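Local coordinates for putative peptidyl-arginine deiminase (Chlorobium tepidum, PDB 1XKN), which probably removes ammonia by hydrolysis from the guanidinium group of agmatine or of arginine in peptides, as a deiminase of the Porphyromonas-type family, at residues D92-I104 with G333-M347. Sequence-based numbering, arbitrary orientation.
Sequences DAWCRDHGPNYVI and GLGAIHCVTHEEPAM
The guanidinium of Arg-96 lies between two histidine rings, His-338 and His-342, at the centre of this buried contact in a member of the Porphyromonas-type peptidyl-arginine deiminase family, whose clan shares the alpha/beta propeller of guanidino-group-modifying enzymes. It lies flat on the His-338 ring, the planes 5° from parallel and the centres 3.7 Å apart. His-342, on the opposite side, is tilted by 24°. The arginine chain bends at chi2 and chi3, which turns NE to His-338 O, a hydrogen bond of 2.9 Å within the guanidinium plane. In that plane NH1 also reaches Thr-341 OG1, while NH2 meets the syn side of Glu-343 OE1 at 2.8 Å in a salt bridge. These bonds and the stacks fix the plane's rotation. His-338 is itself held by hydrogen bonds to Glu-11 and Asp-219. The short helix 95-98 is tied on by Arg-96 N, which bonds Cys-339 O at 3.0 Å. Beyond it, the axes of strands 101-104 and 342-345, from different sheets, approach to 7.0 Å at 23°, and side chains join them: Glu-344 CG sits over the Tyr-102 ring face, 3.6 Å from its centroid, and its carboxylate makes a salt bridge to Lys-113 and a hydrogen bond to Ser-17. At the other end, Trp-94 CZ3 packs 3.5 Å from Val-340 CG1.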
loop_
_atom_site.group_PDB
_atom_site.type_symbol
_atom_site.label_atom_id
_atom_site.label_comp_id
_atom_site.label_asym_id
_atom_site.label_seq_id
_atom_site.Cartn_x
_atom_site.Cartn_y
_atom_site.Cartn_z
ATOM N N ASP A 92 -13.928 -0.303 5.944
ATOM C CA ASP A 92 -13.309 0.814 5.228
ATOM C C ASP A 92 -12.700 0.327 3.915
ATOM O O ASP A 92 -12.716 -0.869 3.628
ATOM C CB ASP A 92 -12.235 1.514 6.083
ATOM C CG ASP A 92 -11.094 0.594 6.492
ATOM O OD1 ASP A 92 -10.580 -0.167 5.643
ATOM O OD2 ASP A 92 -10.686 0.656 7.672
ATOM N N ALA A 93 -12.157 1.248 3.122
ATOM C CA ALA A 93 -11.577 0.895 1.826
ATOM C C ALA A 93 -10.050 0.783 1.812
ATOM O O ALA A 93 -9.454 0.648 0.749
ATOM C CB ALA A 93 -12.020 1.909 0.779
ATOM N N TRP A 94 -9.423 0.817 2.982
ATOM C CA TRP A 94 -7.967 0.763 3.071
ATOM C C TRP A 94 -7.408 -0.654 2.950
ATOM O O TRP A 94 -6.817 -1.203 3.889
ATOM C CB TRP A 94 -7.528 1.418 4.378
ATOM C CG TRP A 94 -8.242 2.724 4.612
ATOM C CD1 TRP A 94 -8.992 3.063 5.702
ATOM C CD2 TRP A 94 -8.305 3.850 3.719
ATOM N NE1 TRP A 94 -9.519 4.323 5.544
ATOM C CE2 TRP A 94 -9.114 4.828 4.338
ATOM C CE3 TRP A 94 -7.757 4.123 2.458
ATOM C CZ2 TRP A 94 -9.389 6.063 3.740
ATOM C CZ3 TRP A 94 -8.031 5.357 1.860
ATOM C CH2 TRP A 94 -8.842 6.311 2.506
ATOM N N CYS A 95 -7.585 -1.223 1.762
ATOM C CA CYS A 95 -7.143 -2.580 1.461
ATOM C C CYS A 95 -5.644 -2.785 1.688
ATOM O O CYS A 95 -5.198 -3.898 1.956
ATOM C CB CYS A 95 -7.510 -2.929 0.013
ATOM S SG CYS A 95 -7.559 -4.706 -0.324
ATOM N N ARG A 96 -4.864 -1.716 1.571
ATOM C CA ARG A 96 -3.424 -1.818 1.782
ATOM C C ARG A 96 -3.131 -2.222 3.224
ATOM O O ARG A 96 -2.250 -3.042 3.487
ATOM C CB ARG A 96 -2.750 -0.472 1.493
ATOM C CG ARG A 96 -1.277 -0.398 1.894
ATOM C CD ARG A 96 -0.445 -1.400 1.115
ATOM N NE ARG A 96 -0.650 -1.250 -0.323
ATOM C CZ ARG A 96 -0.112 -2.045 -1.241
ATOM N NH1 ARG A 96 -0.368 -1.841 -2.528
ATOM N NH2 ARG A 96 0.679 -3.044 -0.873
ATOM N N ASP A 97 -3.892 -1.647 4.149
ATOM C CA ASP A 97 -3.693 -1.895 5.573
ATOM C C ASP A 97 -4.406 -3.110 6.174
ATOM O O ASP A 97 -3.855 -3.764 7.059
ATOM C CB ASP A 97 -4.060 -0.626 6.347
ATOM C CG ASP A 97 -3.177 0.550 5.971
ATOM O OD1 ASP A 97 -3.528 1.693 6.320
ATOM O OD2 ASP A 97 -2.121 0.326 5.337
ATOM N N HIS A 98 -5.613 -3.417 5.701
ATOM C CA HIS A 98 -6.361 -4.558 6.233
ATOM C C HIS A 98 -6.353 -5.741 5.264
ATOM O O HIS A 98 -6.721 -6.862 5.629
ATOM C CB HIS A 98 -7.815 -4.141 6.553
ATOM C CG HIS A 98 -8.661 -3.856 5.346
ATOM N ND1 HIS A 98 -9.337 -2.666 5.173
ATOM C CD2 HIS A 98 -8.975 -4.623 4.274
ATOM C CE1 HIS A 98 -10.031 -2.714 4.048
ATOM N NE2 HIS A 98 -9.829 -3.891 3.484
ATOM N N GLY A 99 -5.908 -5.476 4.038
ATOM C CA GLY A 99 -5.880 -6.478 2.979
ATOM C C GLY A 99 -4.935 -7.662 3.082
ATOM O O GLY A 99 -4.087 -7.725 3.971
ATOM N N PRO A 100 -5.043 -8.614 2.140
ATOM C CA PRO A 100 -4.213 -9.822 2.107
ATOM C C PRO A 100 -2.720 -9.635 1.853
ATOM O O PRO A 100 -2.301 -9.261 0.759
ATOM C CB PRO A 100 -4.885 -10.665 1.025
ATOM C CG PRO A 100 -5.324 -9.637 0.047
ATOM C CD PRO A 100 -5.902 -8.543 0.941
ATOM N N ASN A 101 -1.931 -9.912 2.885
ATOM C CA ASN A 101 -0.480 -9.811 2.822
ATOM C C ASN A 101 0.046 -11.170 2.358
ATOM O O ASN A 101 0.397 -12.030 3.164
ATOM C CB ASN A 101 0.065 -9.466 4.216
ATOM C CG ASN A 101 1.572 -9.242 4.237
ATOM O OD1 ASN A 101 2.164 -9.101 5.304
ATOM N ND2 ASN A 101 2.196 -9.207 3.062
ATOM N N TYR A 102 0.068 -11.358 1.045
ATOM C CA TYR A 102 0.543 -12.596 0.440
ATOM C C TYR A 102 2.037 -12.780 0.649
ATOM O O TYR A 102 2.808 -11.834 0.511
ATOM C CB TYR A 102 0.291 -12.571 -1.064
ATOM C CG TYR A 102 -1.158 -12.579 -1.462
ATOM C CD1 TYR A 102 -1.867 -13.778 -1.548
ATOM C CD2 TYR A 102 -1.813 -11.393 -1.790
ATOM C CE1 TYR A 102 -3.194 -13.793 -1.959
ATOM C CE2 TYR A 102 -3.137 -11.400 -2.198
ATOM C CZ TYR A 102 -3.818 -12.600 -2.286
ATOM O OH TYR A 102 -5.115 -12.618 -2.729
ATOM N N VAL A 103 2.435 -14.005 0.970
ATOM C CA VAL A 103 3.840 -14.351 1.148
ATOM C C VAL A 103 4.010 -15.766 0.611
ATOM O O VAL A 103 3.034 -16.513 0.506
ATOM C CB VAL A 103 4.284 -14.350 2.635
ATOM C CG1 VAL A 103 4.272 -12.936 3.192
ATOM C CG2 VAL A 103 3.386 -15.266 3.454
ATOM N N ILE A 104 5.237 -16.127 0.257
ATOM C CA ILE A 104 5.521 -17.464 -0.246
ATOM C C ILE A 104 6.099 -18.252 0.918
ATOM O O ILE A 104 7.080 -17.829 1.538
ATOM C CB ILE A 104 6.564 -17.448 -1.395
ATOM C CG1 ILE A 104 6.102 -16.515 -2.517
ATOM C CG2 ILE A 104 6.777 -18.865 -1.922
ATOM C CD1 ILE A 104 4.710 -16.815 -3.040
ATOM N N GLY A 333 -10.031 11.172 2.529
ATOM C CA GLY A 333 -10.166 9.946 3.300
ATOM C C GLY A 333 -8.892 9.680 4.089
ATOM O O GLY A 333 -8.821 8.735 4.880
ATOM N N LEU A 334 -7.886 10.522 3.849
ATOM C CA LEU A 334 -6.587 10.470 4.516
ATOM C C LEU A 334 -5.651 9.371 4.006
ATOM O O LEU A 334 -4.718 8.953 4.696
ATOM C CB LEU A 334 -6.777 10.360 6.035
ATOM C CG LEU A 334 -7.778 11.365 6.624
ATOM C CD1 LEU A 334 -7.884 11.149 8.126
ATOM C CD2 LEU A 334 -7.338 12.796 6.324
ATOM N N GLY A 335 -5.910 8.925 2.781
ATOM C CA GLY A 335 -5.104 7.900 2.139
ATOM C C GLY A 335 -5.335 8.021 0.643
ATOM O O GLY A 335 -6.342 8.599 0.228
ATOM N N ALA A 336 -4.422 7.489 -0.168
ATOM C CA ALA A 336 -4.562 7.566 -1.621
ATOM C C ALA A 336 -4.424 6.213 -2.331
ATOM O O ALA A 336 -4.797 5.178 -1.779
ATOM C CB ALA A 336 -3.557 8.573 -2.187
ATOM N N ILE A 337 -3.882 6.221 -3.549
ATOM C CA ILE A 337 -3.752 4.997 -4.342
ATOM C C ILE A 337 -3.096 3.805 -3.647
ATOM O O ILE A 337 -3.647 2.704 -3.662
ATOM C CB ILE A 337 -2.999 5.262 -5.669
ATOM C CG1 ILE A 337 -3.638 6.444 -6.403
ATOM C CG2 ILE A 337 -3.057 4.018 -6.562
ATOM C CD1 ILE A 337 -5.110 6.254 -6.739
ATOM N N HIS A 338 -1.929 4.001 -3.044
ATOM C CA HIS A 338 -1.273 2.878 -2.379
ATOM C C HIS A 338 -2.111 2.346 -1.223
ATOM O O HIS A 338 -2.169 1.137 -0.987
ATOM C CB HIS A 338 0.117 3.268 -1.865
ATOM C CG HIS A 338 0.985 2.089 -1.549
ATOM N ND1 HIS A 338 1.372 1.764 -0.266
ATOM C CD2 HIS A 338 1.505 1.132 -2.353
ATOM C CE1 HIS A 338 2.094 0.657 -0.295
ATOM N NE2 HIS A 338 2.188 0.254 -1.548
ATOM N N CYS A 339 -2.775 3.252 -0.511
ATOM C CA CYS A 339 -3.600 2.877 0.632
ATOM C C CYS A 339 -4.827 2.045 0.281
ATOM O O CYS A 339 -5.274 1.233 1.085
ATOM C CB CYS A 339 -4.056 4.131 1.383
ATOM S SG CYS A 339 -2.736 5.071 2.167
ATOM N N VAL A 340 -5.375 2.234 -0.914
ATOM C CA VAL A 340 -6.577 1.494 -1.292
ATOM C C VAL A 340 -6.322 0.241 -2.124
ATOM O O VAL A 340 -7.261 -0.410 -2.584
ATOM C CB VAL A 340 -7.579 2.410 -2.044
ATOM C CG1 VAL A 340 -7.980 3.567 -1.147
ATOM C CG2 VAL A 340 -6.964 2.925 -3.344
ATOM N N THR A 341 -5.056 -0.111 -2.293
ATOM C CA THR A 341 -4.698 -1.280 -3.087
ATOM C C THR A 341 -3.841 -2.279 -2.329
ATOM O O THR A 341 -3.272 -1.967 -1.288
ATOM C CB THR A 341 -3.868 -0.860 -4.314
ATOM O OG1 THR A 341 -2.693 -0.162 -3.867
ATOM C CG2 THR A 341 -4.664 0.059 -5.219
ATOM N N HIS A 342 -3.786 -3.498 -2.849
ATOM C CA HIS A 342 -2.904 -4.518 -2.311
ATOM C C HIS A 342 -2.686 -5.532 -3.400
ATOM O O HIS A 342 -3.623 -6.154 -3.903
ATOM C CB HIS A 342 -3.429 -5.216 -1.058
ATOM C CG HIS A 342 -2.332 -5.787 -0.216
ATOM N ND1 HIS A 342 -1.428 -6.711 -0.699
ATOM C CD2 HIS A 342 -1.926 -5.482 1.038
ATOM C CE1 HIS A 342 -0.507 -6.942 0.221
ATOM N NE2 HIS A 342 -0.786 -6.208 1.283
ATOM N N GLU A 343 -1.430 -5.678 -3.780
ATOM C CA GLU A 343 -1.089 -6.608 -4.825
ATOM C C GLU A 343 -1.212 -8.049 -4.367
ATOM O O GLU A 343 -1.212 -8.350 -3.171
ATOM C CB GLU A 343 0.346 -6.353 -5.306
ATOM C CG GLU A 343 1.445 -6.729 -4.302
ATOM C CD GLU A 343 1.691 -5.676 -3.234
ATOM O OE1 GLU A 343 0.933 -4.687 -3.156
ATOM O OE2 GLU A 343 2.656 -5.840 -2.455
ATOM N N GLU A 344 -1.351 -8.929 -5.347
ATOM C CA GLU A 344 -1.378 -10.359 -5.101
ATOM C C GLU A 344 -0.241 -10.842 -5.984
ATOM O O GLU A 344 -0.372 -10.872 -7.205
ATOM C CB GLU A 344 -2.671 -11.028 -5.564
ATOM C CG GLU A 344 -2.533 -12.556 -5.496
ATOM C CD GLU A 344 -3.736 -13.327 -6.003
ATOM O OE1 GLU A 344 -3.630 -14.569 -6.099
ATOM O OE2 GLU A 344 -4.777 -12.704 -6.299
ATOM N N PRO A 345 0.903 -11.185 -5.388
ATOM C CA PRO A 345 2.014 -11.657 -6.219
ATOM C C PRO A 345 1.697 -12.992 -6.895
ATOM O O PRO A 345 0.943 -13.802 -6.357
ATOM C CB PRO A 345 3.170 -11.762 -5.224
ATOM C CG PRO A 345 2.468 -12.029 -3.910
ATOM C CD PRO A 345 1.311 -11.069 -3.977
ATOM N N ALA A 346 2.262 -13.207 -8.078
ATOM C CA ALA A 346 2.057 -14.449 -8.823
ATOM C C ALA A 346 3.202 -15.414 -8.541
ATOM O O ALA A 346 4.344 -15.146 -8.916
ATOM C CB ALA A 346 1.993 -14.153 -10.324
HETATM N N MSE A 347 2.911 -16.534 -7.889
HETATM C CA MSE A 347 3.964 -17.500 -7.593
HETATM C C MSE A 347 4.060 -18.568 -8.668
HETATM O O MSE A 347 3.094 -19.290 -8.928
HETATM C CB MSE A 347 3.727 -18.189 -6.246
HETATM C CG MSE A 347 4.856 -19.140 -5.856
HETATM SE SE MSE A 347 4.335 -20.435 -4.524
HETATM C CE MSE A 347 3.374 -21.648 -5.697
HETATM O O HOH W 1 -9.757 -0.265 -1.771
#